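Diacylglycerol O-acyltransferase (Marinobacter hydrocarbonoclasticus, PDB 6CHJ) probably transfers an acyl group from acyl-CoA to a 1,2-diacylglycerol, forming triacylglycerol and CoA, as a member of the wax ester synthase/diacylglycerol acyltransferase family. Local coordinates at residues B[313-317]-B[327-331]; B[227-231]-B[277-281]; B[1-5]-B[68-72]. All coordinates share one frame. Residue numbers count along the deposited sequence, not the author numbering.

Contact 1. Residues B[313-317]-B[327-331]; sequences ASLHT and LKIHH
This is the start of a beta-loop-alpha connection: chain leaving edge strand 310-314 of a mixed six-stranded sheet turns and packs against helix 322-338, which follows it. Residues 313-314 are extended; Leu315 (phi/psi -89/-13) starts the turn and His316 adopts a left-handed helical conformation (59/45). A weak hydrogen bond runs from His316 N to Ser314 OG (3.1 Å) across the turn. Segment 327-331 is regular helix, with His331 N bonded to Leu327 O at 2.9 Å. The closest CA pair is Leu315 and Ile329, 6.2 Å apart.

His316 contributes most. With chi1 at -67° and chi2 at 110°, its ring packs on the helix at Lys328 and Ile329, with Lys328 CB over one face in a CH-pi contact, 3.6 Å from the centroid and 14° off the normal. The rest of Lys328 leads away, its NZ forming a salt bridge with Glu324. Ile329 (chi1 -72°, chi2 157°) meets the backbone of the turn, its CD1 3.4 Å from Leu315 O and its CG1 4.0 Å from Ser314 O. Ile329 and Leu315 both also touch helix 262-280, at Ala271 and at Thr267 and Leu274 respectively. The contact is one of van der Waals packing and a CH-pi contact; its tightest approach is His316 CE1 to Lys328 O, 3.1 Å.

Contact 2. Residues B[227-231]-B[277-281]; sequences PRCML and YLMNQ
Sulfur dominates this contact: Met230 and Cys229 carry the loop side of it, and Cys229 SG also accepts a hydrogen bond from Leu231 N (3.6 Å, 162°). Segment 227-231 is irregular, extended through Cys229 (-154/150) and bending at Met230 (-63/-27). Opposite it is the last turn of helix 262-280, where Gln281 N bonds Tyr277 O at 3.1 Å. Met230 and Leu278 are the nearest CA pair, at 8.1 Å, so side chains span the gap.

Met230, with chi1 between wells at 97° and chi2 t (-178°), sets SD 3.6 Å from Leu278 CD2 and 4.0 Å from Tyr277 CE2. The latter is a Met-aromatic contact, oblique, 5.3 Å to the centroid. Met230 CE meets Gln281 OE1 at 3.2 Å; Cys229 SG touches Leu278 CD1 at 4.0 Å. Tyr277 OH bonds Pro433 O and its ring packs on Met438 and Tyr441 of helix 437-453, while Leu231 pairs its backbone with Ala409, just ahead of strand 410-417.

Contact 3. Residues B[1-5]-B[68-72]; sequences MTPLN and PVWVE
Segment 1-5 has no regular secondary structure, yet it runs alongside strand 68-72 in a roughly antiparallel sense, the two directions 137° apart. CA atoms pair as Met1 with Val71 (5.8 Å), Thr2 with Trp70 (5.4 Å) and Pro3 with Val69 (4.3 Å). Pro3 and Val69 form a single beta bridge, a non-hydrogen-bonded pair, which suits a proline because its nitrogen is not called on to donate. The flanking bonds are Trp70 N to Thr2 O, 2.9 Å at 148°, and a weak one from Leu4 N to Pro68 O, 3.4 Å at 120°.

The strand itself belongs to an antiparallel beta hairpin, 59-64 with 67-72. Val69 and Val71 bond by their backbones to Ser62 and Arg60 of the partner strand, whereas Pro68 O and Trp70 N serve the N-terminal segment, which thus lies along the other edge of strand 67-72.

Leu4 and Trp70 bury the most surface. Leu4, chi1 between wells at -105° and chi2 t (-163°), places CG over a face of the indole, with CD2 3.2 Å from Trp70 NE1 and 3.3 Å from Trp70 CE2; its CD1 touches Pro68 CB at 3.7 Å. Trp70 (chi1 -62°, chi2 128°) also packs on Met114 and Leu138. Farther out, Met1 CB lies 3.4 Å from Trp70 O and Met1 CG 4.2 Å from Val71 CG1. Helix 6-13 follows, and Asn5, at its N-cap position (chi1 69°), hydrogen-bonds through OD1 to Asp8 N and Thr7 OG1.

In the fold
Contacts 1 and 2 lie on the same side of the molecule, centres about 17 Å apart, and both meet helix 262-280: contact 2 includes its C-terminal end, while Leu315 and Ile329 of contact 1 pack against its middle. Contact 3 is on the opposite side of the chain's centre, its centre more than 40 Å from both. All three are partly buried rather than deep core. Contact 3 covers the most surface, 424 Å² against 204 and 230 Å², and in it main-chain hydrogen bonding joins the two segments. The other two rely on side-chain packing: an imidazole face on a helix in contact 1, thioether and thiol sulfur against apolar and aromatic groups in contact 2.

Contact 1. Residues B[313-317]-B[327-331]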
loop_
_atom_site.group_PDB
_atom_site.type_symbol
_atom_site.label_atom_id
_atom_site.label_comp_id
_atom_site.label_asym_id
_atom_site.label_seq_id
_atom_site.Cartn_x
_atom_site.Cartn_y
_atom_site.Cartn_z
ATOM N N ALA B 313 -18.806 -19.405 -20.791
ATOM C CA ALA B 313 -20.155 -19.792 -20.411
ATOM C C ALA B 313 -21.031 -18.558 -20.254
ATOM O O ALA B 313 -20.674 -17.615 -19.537
ATOM C CB ALA B 313 -20.149 -20.596 -19.109
ATOM N N SER B 314 -22.168 -18.566 -20.941
ATOM C CA SER B 314 -23.170 -17.534 -20.752
ATOM C C SER B 314 -23.738 -17.634 -19.348
ATOM O O SER B 314 -24.054 -18.728 -18.872
ATOM C CB SER B 314 -24.300 -17.680 -21.771
ATOM O OG SER B 314 -25.506 -17.098 -21.289
ATOM N N LEU B 315 -23.873 -16.480 -18.688
ATOM C CA LEU B 315 -24.497 -16.461 -17.373
ATOM C C LEU B 315 -26.011 -16.281 -17.434
ATOM O O LEU B 315 -26.682 -16.497 -16.414
ATOM C CB LEU B 315 -23.857 -15.365 -16.512
ATOM C CG LEU B 315 -22.406 -15.720 -16.131
ATOM C CD1 LEU B 315 -21.789 -14.689 -15.227
ATOM C CD2 LEU B 315 -22.331 -17.087 -15.502
ATOM N N HIS B 316 -26.560 -15.906 -18.601
ATOM C CA HIS B 316 -28.013 -15.793 -18.808
ATOM C C HIS B 316 -28.637 -14.800 -17.837
ATOM O O HIS B 316 -29.674 -15.071 -17.235
ATOM C CB HIS B 316 -28.716 -17.149 -18.676
ATOM C CG HIS B 316 -28.359 -18.112 -19.755
ATOM N ND1 HIS B 316 -27.589 -19.230 -19.523
ATOM C CD2 HIS B 316 -28.657 -18.124 -21.077
ATOM C CE1 HIS B 316 -27.424 -19.887 -20.658
ATOM N NE2 HIS B 316 -28.061 -19.236 -21.613
ATOM N N THR B 317 -27.998 -13.648 -17.683
ATOM C CA THR B 317 -28.508 -12.603 -16.810
ATOM C C THR B 317 -29.712 -11.888 -17.392
ATOM O O THR B 317 -30.243 -10.984 -16.747
ATOM C CB THR B 317 -27.384 -11.614 -16.502
ATOM O OG1 THR B 317 -26.788 -11.172 -17.735
ATOM C CG2 THR B 317 -26.351 -12.317 -15.662
ATOM N N LEU B 327 -30.854 -23.870 -15.222
ATOM C CA LEU B 327 -30.798 -24.958 -16.204
ATOM C C LEU B 327 -30.212 -24.512 -17.541
ATOM O O LEU B 327 -29.437 -25.259 -18.153
ATOM C CB LEU B 327 -32.185 -25.566 -16.415
ATOM C CG LEU B 327 -32.838 -26.030 -15.119
ATOM C CD1 LEU B 327 -34.333 -26.174 -15.349
ATOM C CD2 LEU B 327 -32.206 -27.317 -14.625
ATOM N N LYS B 328 -30.552 -23.308 -18.013
ATOM C CA LYS B 328 -29.853 -22.783 -19.184
ATOM C C LYS B 328 -28.352 -22.659 -18.927
ATOM O O LYS B 328 -27.553 -22.841 -19.853
ATOM C CB LYS B 328 -30.436 -21.432 -19.607
ATOM C CG LYS B 328 -31.918 -21.472 -19.926
ATOM C CD LYS B 328 -32.274 -20.523 -21.057
ATOM C CE LYS B 328 -33.786 -20.358 -21.186
ATOM N NZ LYS B 328 -34.156 -19.147 -21.985
ATOM N N ILE B 329 -27.953 -22.355 -17.683
ATOM C CA ILE B 329 -26.532 -22.351 -17.334
ATOM C C ILE B 329 -25.986 -23.773 -17.351
ATOM O O ILE B 329 -24.889 -24.027 -17.869
ATOM C CB ILE B 329 -26.302 -21.671 -15.962
ATOM C CG1 ILE B 329 -26.499 -20.154 -16.052
ATOM C CG2 ILE B 329 -24.907 -21.977 -15.427
ATOM C CD1 ILE B 329 -26.849 -19.479 -14.723
ATOM N N HIS B 330 -26.745 -24.723 -16.798
ATOM C CA HIS B 330 -26.266 -26.097 -16.691
ATOM C C HIS B 330 -25.997 -26.695 -18.071
ATOM O O HIS B 330 -24.890 -27.176 -18.347
ATOM C CB HIS B 330 -27.282 -26.938 -15.912
ATOM C CG HIS B 330 -27.224 -28.402 -16.218
ATOM N ND1 HIS B 330 -28.357 -29.171 -16.386
ATOM C CD2 HIS B 330 -26.173 -29.245 -16.367
ATOM C CE1 HIS B 330 -28.006 -30.420 -16.636
ATOM N NE2 HIS B 330 -26.685 -30.489 -16.640
ATOM N N HIS B 331 -27.008 -26.672 -18.953
ATOM C CA HIS B 331 -26.820 -27.221 -20.290
ATOM C C HIS B 331 -25.807 -26.411 -21.081
ATOM O O HIS B 331 -25.037 -26.981 -21.867
ATOM C CB HIS B 331 -28.165 -27.298 -21.033
ATOM C CG HIS B 331 -29.075 -28.375 -20.523
ATOM N ND1 HIS B 331 -30.338 -28.113 -20.032
ATOM C CD2 HIS B 331 -28.890 -29.712 -20.400
ATOM C CE1 HIS B 331 -30.894 -29.247 -19.637
ATOM N NE2 HIS B 331 -30.038 -30.232 -19.848
#

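Contact 2. Residues B[227-231]-B[277-281]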
loop_
_atom_site.group_PDB
_atom_site.type_symbol
_atom_site.label_atom_id
_atom_site.label_comp_id
_atom_site.label_asym_id
_atom_site.label_seq_id
_atom_site.Cartn_x
_atom_site.Cartn_y
_atom_site.Cartn_z
ATOM N N PRO B 227 -21.441 -8.371 -24.001
ATOM C CA PRO B 227 -21.944 -6.995 -24.121
ATOM C C PRO B 227 -21.078 -5.961 -23.413
ATOM O O PRO B 227 -20.364 -6.238 -22.446
ATOM C CB PRO B 227 -23.320 -7.070 -23.445
ATOM C CG PRO B 227 -23.163 -8.181 -22.434
ATOM C CD PRO B 227 -22.235 -9.191 -23.067
ATOM N N ARG B 228 -21.174 -4.731 -23.898
ATOM C CA ARG B 228 -20.661 -3.622 -23.124
ATOM C C ARG B 228 -21.342 -3.627 -21.760
ATOM O O ARG B 228 -22.549 -3.853 -21.651
ATOM C CB ARG B 228 -20.888 -2.307 -23.866
ATOM C CG ARG B 228 -19.805 -2.019 -24.927
ATOM C CD ARG B 228 -19.863 -0.593 -25.478
ATOM N NE ARG B 228 -18.536 0.025 -25.562
ATOM C CZ ARG B 228 -17.996 0.524 -26.680
ATOM N NH1 ARG B 228 -18.672 0.484 -27.821
ATOM N NH2 ARG B 228 -16.780 1.068 -26.655
ATOM N N CYS B 229 -20.546 -3.426 -20.713
ATOM C CA CYS B 229 -21.006 -3.617 -19.344
ATOM C C CYS B 229 -20.191 -2.745 -18.406
ATOM O O CYS B 229 -19.012 -2.469 -18.656
ATOM C CB CYS B 229 -20.887 -5.078 -18.912
ATOM S SG CYS B 229 -21.536 -5.398 -17.266
ATOM N N MET B 230 -20.831 -2.334 -17.312
ATOM C CA MET B 230 -20.165 -1.496 -16.323
ATOM C C MET B 230 -18.971 -2.209 -15.674
ATOM O O MET B 230 -18.023 -1.547 -15.240
ATOM C CB MET B 230 -21.184 -1.028 -15.276
ATOM C CG MET B 230 -21.211 -1.840 -14.015
ATOM S SD MET B 230 -22.462 -1.324 -12.795
ATOM C CE MET B 230 -21.670 0.016 -11.916
ATOM N N LEU B 231 -18.977 -3.550 -15.610
ATOM C CA LEU B 231 -17.787 -4.269 -15.150
ATOM C C LEU B 231 -16.578 -4.075 -16.067
ATOM O O LEU B 231 -15.459 -4.423 -15.682
ATOM C CB LEU B 231 -18.068 -5.773 -15.036
ATOM C CG LEU B 231 -19.332 -6.239 -14.297
ATOM C CD1 LEU B 231 -19.416 -7.749 -14.258
ATOM C CD2 LEU B 231 -19.394 -5.701 -12.887
ATOM N N TYR B 277 -27.160 -7.192 -8.963
ATOM C CA TYR B 277 -26.282 -6.041 -8.785
ATOM C C TYR B 277 -26.425 -5.048 -9.937
ATOM O O TYR B 277 -26.493 -3.832 -9.714
ATOM C CB TYR B 277 -24.828 -6.491 -8.625
ATOM C CG TYR B 277 -23.906 -5.309 -8.466
ATOM C CD1 TYR B 277 -23.616 -4.796 -7.202
ATOM C CD2 TYR B 277 -23.364 -4.669 -9.575
ATOM C CE1 TYR B 277 -22.789 -3.694 -7.042
ATOM C CE2 TYR B 277 -22.541 -3.556 -9.426
ATOM C CZ TYR B 277 -22.258 -3.079 -8.160
ATOM O OH TYR B 277 -21.452 -1.983 -8.012
ATOM N N LEU B 278 -26.479 -5.540 -11.180
ATOM C CA LEU B 278 -26.519 -4.626 -12.315
ATOM C C LEU B 278 -27.897 -4.009 -12.503
ATOM O O LEU B 278 -28.010 -2.859 -12.945
ATOM C CB LEU B 278 -26.078 -5.351 -13.587
ATOM C CG LEU B 278 -24.591 -5.706 -13.609
ATOM C CD1 LEU B 278 -24.290 -6.778 -14.655
ATOM C CD2 LEU B 278 -23.775 -4.463 -13.857
ATOM N N MET B 279 -28.959 -4.742 -12.181
ATOM C CA MET B 279 -30.270 -4.110 -12.157
ATOM C C MET B 279 -30.287 -2.987 -11.139
ATOM O O MET B 279 -30.609 -1.836 -11.468
ATOM C CB MET B 279 -31.351 -5.139 -11.852
ATOM C CG MET B 279 -31.557 -6.123 -12.985
ATOM S SD MET B 279 -32.970 -7.180 -12.683
ATOM C CE MET B 279 -32.363 -8.221 -11.353
ATOM N N ASN B 280 -29.867 -3.294 -9.902
ATOM C CA ASN B 280 -29.812 -2.285 -8.857
ATOM C C ASN B 280 -29.028 -1.049 -9.285
ATOM O O ASN B 280 -29.332 0.055 -8.826
ATOM C CB ASN B 280 -29.223 -2.896 -7.591
ATOM C CG ASN B 280 -30.282 -3.543 -6.706
ATOM O OD1 ASN B 280 -30.735 -2.944 -5.735
ATOM N ND2 ASN B 280 -30.669 -4.769 -7.030
ATOM N N GLN B 281 -28.036 -1.194 -10.170
ATOM C CA GLN B 281 -27.332 -0.029 -10.716
ATOM C C GLN B 281 -27.991 0.537 -11.963
ATOM O O GLN B 281 -27.449 1.476 -12.558
ATOM C CB GLN B 281 -25.873 -0.376 -11.050
ATOM C CG GLN B 281 -24.985 -0.554 -9.834
ATOM C CD GLN B 281 -24.474 0.772 -9.310
ATOM O OE1 GLN B 281 -23.783 1.515 -10.018
ATOM N NE2 GLN B 281 -24.814 1.081 -8.065
#

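Contact 3. Residues B[1-5]-B[68-72]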
loop_
_atom_site.group_PDB
_atom_site.type_symbol
_atom_site.label_atom_id
_atom_site.label_comp_id
_atom_site.label_asym_id
_atom_site.label_seq_id
_atom_site.Cartn_x
_atom_site.Cartn_y
_atom_site.Cartn_z
ATOM N N MET B 1 21.052 -16.189 -11.681
ATOM C CA MET B 1 20.562 -17.471 -11.176
ATOM C C MET B 1 19.325 -17.907 -11.960
ATOM O O MET B 1 19.265 -17.709 -13.172
ATOM C CB MET B 1 20.241 -17.386 -9.681
ATOM C CG MET B 1 21.416 -17.010 -8.792
ATOM S SD MET B 1 21.971 -18.376 -7.753
ATOM C CE MET B 1 23.584 -17.783 -7.210
ATOM N N THR B 2 18.343 -18.480 -11.259
ATOM C CA THR B 2 17.118 -18.986 -11.870
ATOM C C THR B 2 16.453 -17.912 -12.738
ATOM O O THR B 2 16.081 -16.847 -12.220
ATOM C CB THR B 2 16.145 -19.451 -10.786
ATOM O OG1 THR B 2 16.859 -20.190 -9.788
ATOM C CG2 THR B 2 15.053 -20.328 -11.380
ATOM N N PRO B 3 16.285 -18.149 -14.055
ATOM C CA PRO B 3 15.625 -17.149 -14.909
ATOM C C PRO B 3 14.127 -17.062 -14.656
ATOM O O PRO B 3 13.586 -17.832 -13.858
ATOM C CB PRO B 3 15.930 -17.651 -16.326
ATOM C CG PRO B 3 16.066 -19.120 -16.169
ATOM C CD PRO B 3 16.724 -19.323 -14.829
ATOM N N LEU B 4 13.448 -16.139 -15.343
ATOM C CA LEU B 4 12.015 -15.886 -15.177
ATOM C C LEU B 4 11.278 -16.438 -16.390
ATOM O O LEU B 4 11.312 -15.834 -17.467
ATOM C CB LEU B 4 11.746 -14.388 -15.026
ATOM C CG LEU B 4 11.414 -13.869 -13.630
ATOM C CD1 LEU B 4 10.768 -12.497 -13.698
ATOM C CD2 LEU B 4 10.502 -14.860 -12.971
ATOM N N ASN B 5 10.589 -17.565 -16.219
ATOM C CA ASN B 5 9.884 -18.138 -17.356
ATOM C C ASN B 5 8.878 -17.111 -17.894
ATOM O O ASN B 5 8.454 -16.208 -17.165
ATOM C CB ASN B 5 9.220 -19.477 -16.983
ATOM C CG ASN B 5 8.056 -19.345 -16.009
ATOM O OD1 ASN B 5 7.248 -18.421 -16.090
ATOM N ND2 ASN B 5 7.939 -20.320 -15.101
ATOM N N PRO B 68 15.184 -10.502 -16.661
ATOM C CA PRO B 68 14.849 -10.650 -15.240
ATOM C C PRO B 68 15.116 -12.055 -14.726
ATOM O O PRO B 68 14.790 -13.054 -15.372
ATOM C CB PRO B 68 13.349 -10.330 -15.204
ATOM C CG PRO B 68 12.854 -10.752 -16.557
ATOM C CD PRO B 68 13.983 -10.432 -17.515
ATOM N N VAL B 69 15.709 -12.124 -13.532
ATOM C CA VAL B 69 16.046 -13.387 -12.888
ATOM C C VAL B 69 15.724 -13.293 -11.407
ATOM O O VAL B 69 15.702 -12.206 -10.823
ATOM C CB VAL B 69 17.531 -13.767 -13.079
ATOM C CG1 VAL B 69 17.870 -13.873 -14.550
ATOM C CG2 VAL B 69 18.435 -12.752 -12.388
ATOM N N TRP B 70 15.462 -14.447 -10.805
ATOM C CA TRP B 70 15.383 -14.547 -9.361
ATOM C C TRP B 70 16.782 -14.702 -8.780
ATOM O O TRP B 70 17.694 -15.205 -9.440
ATOM C CB TRP B 70 14.530 -15.742 -8.943
ATOM C CG TRP B 70 13.096 -15.711 -9.374
ATOM C CD1 TRP B 70 12.426 -16.699 -10.036
ATOM C CD2 TRP B 70 12.142 -14.663 -9.147
ATOM N NE1 TRP B 70 11.117 -16.334 -10.238
ATOM C CE2 TRP B 70 10.916 -15.089 -9.701
ATOM C CE3 TRP B 70 12.203 -13.407 -8.536
ATOM C CZ2 TRP B 70 9.766 -14.302 -9.667
ATOM C CZ3 TRP B 70 11.064 -12.628 -8.504
ATOM C CH2 TRP B 70 9.860 -13.077 -9.071
ATOM N N VAL B 71 16.944 -14.273 -7.528
ATOM C CA VAL B 71 18.207 -14.403 -6.808
ATOM C C VAL B 71 17.913 -14.638 -5.334
ATOM O O VAL B 71 16.915 -14.158 -4.789
ATOM C CB VAL B 71 19.133 -13.168 -6.964
ATOM C CG1 VAL B 71 19.768 -13.134 -8.343
ATOM C CG2 VAL B 71 18.372 -11.894 -6.698
ATOM N N GLU B 72 18.812 -15.369 -4.687
ATOM C CA GLU B 72 18.652 -15.698 -3.281
ATOM C C GLU B 72 18.885 -14.452 -2.429
ATOM O O GLU B 72 19.986 -13.898 -2.415
ATOM C CB GLU B 72 19.625 -16.813 -2.912
ATOM C CG GLU B 72 19.255 -17.594 -1.666
ATOM C CD GLU B 72 20.396 -17.677 -0.673
ATOM O OE1 GLU B 72 21.454 -17.066 -0.936
ATOM O OE2 GLU B 72 20.244 -18.357 0.364
#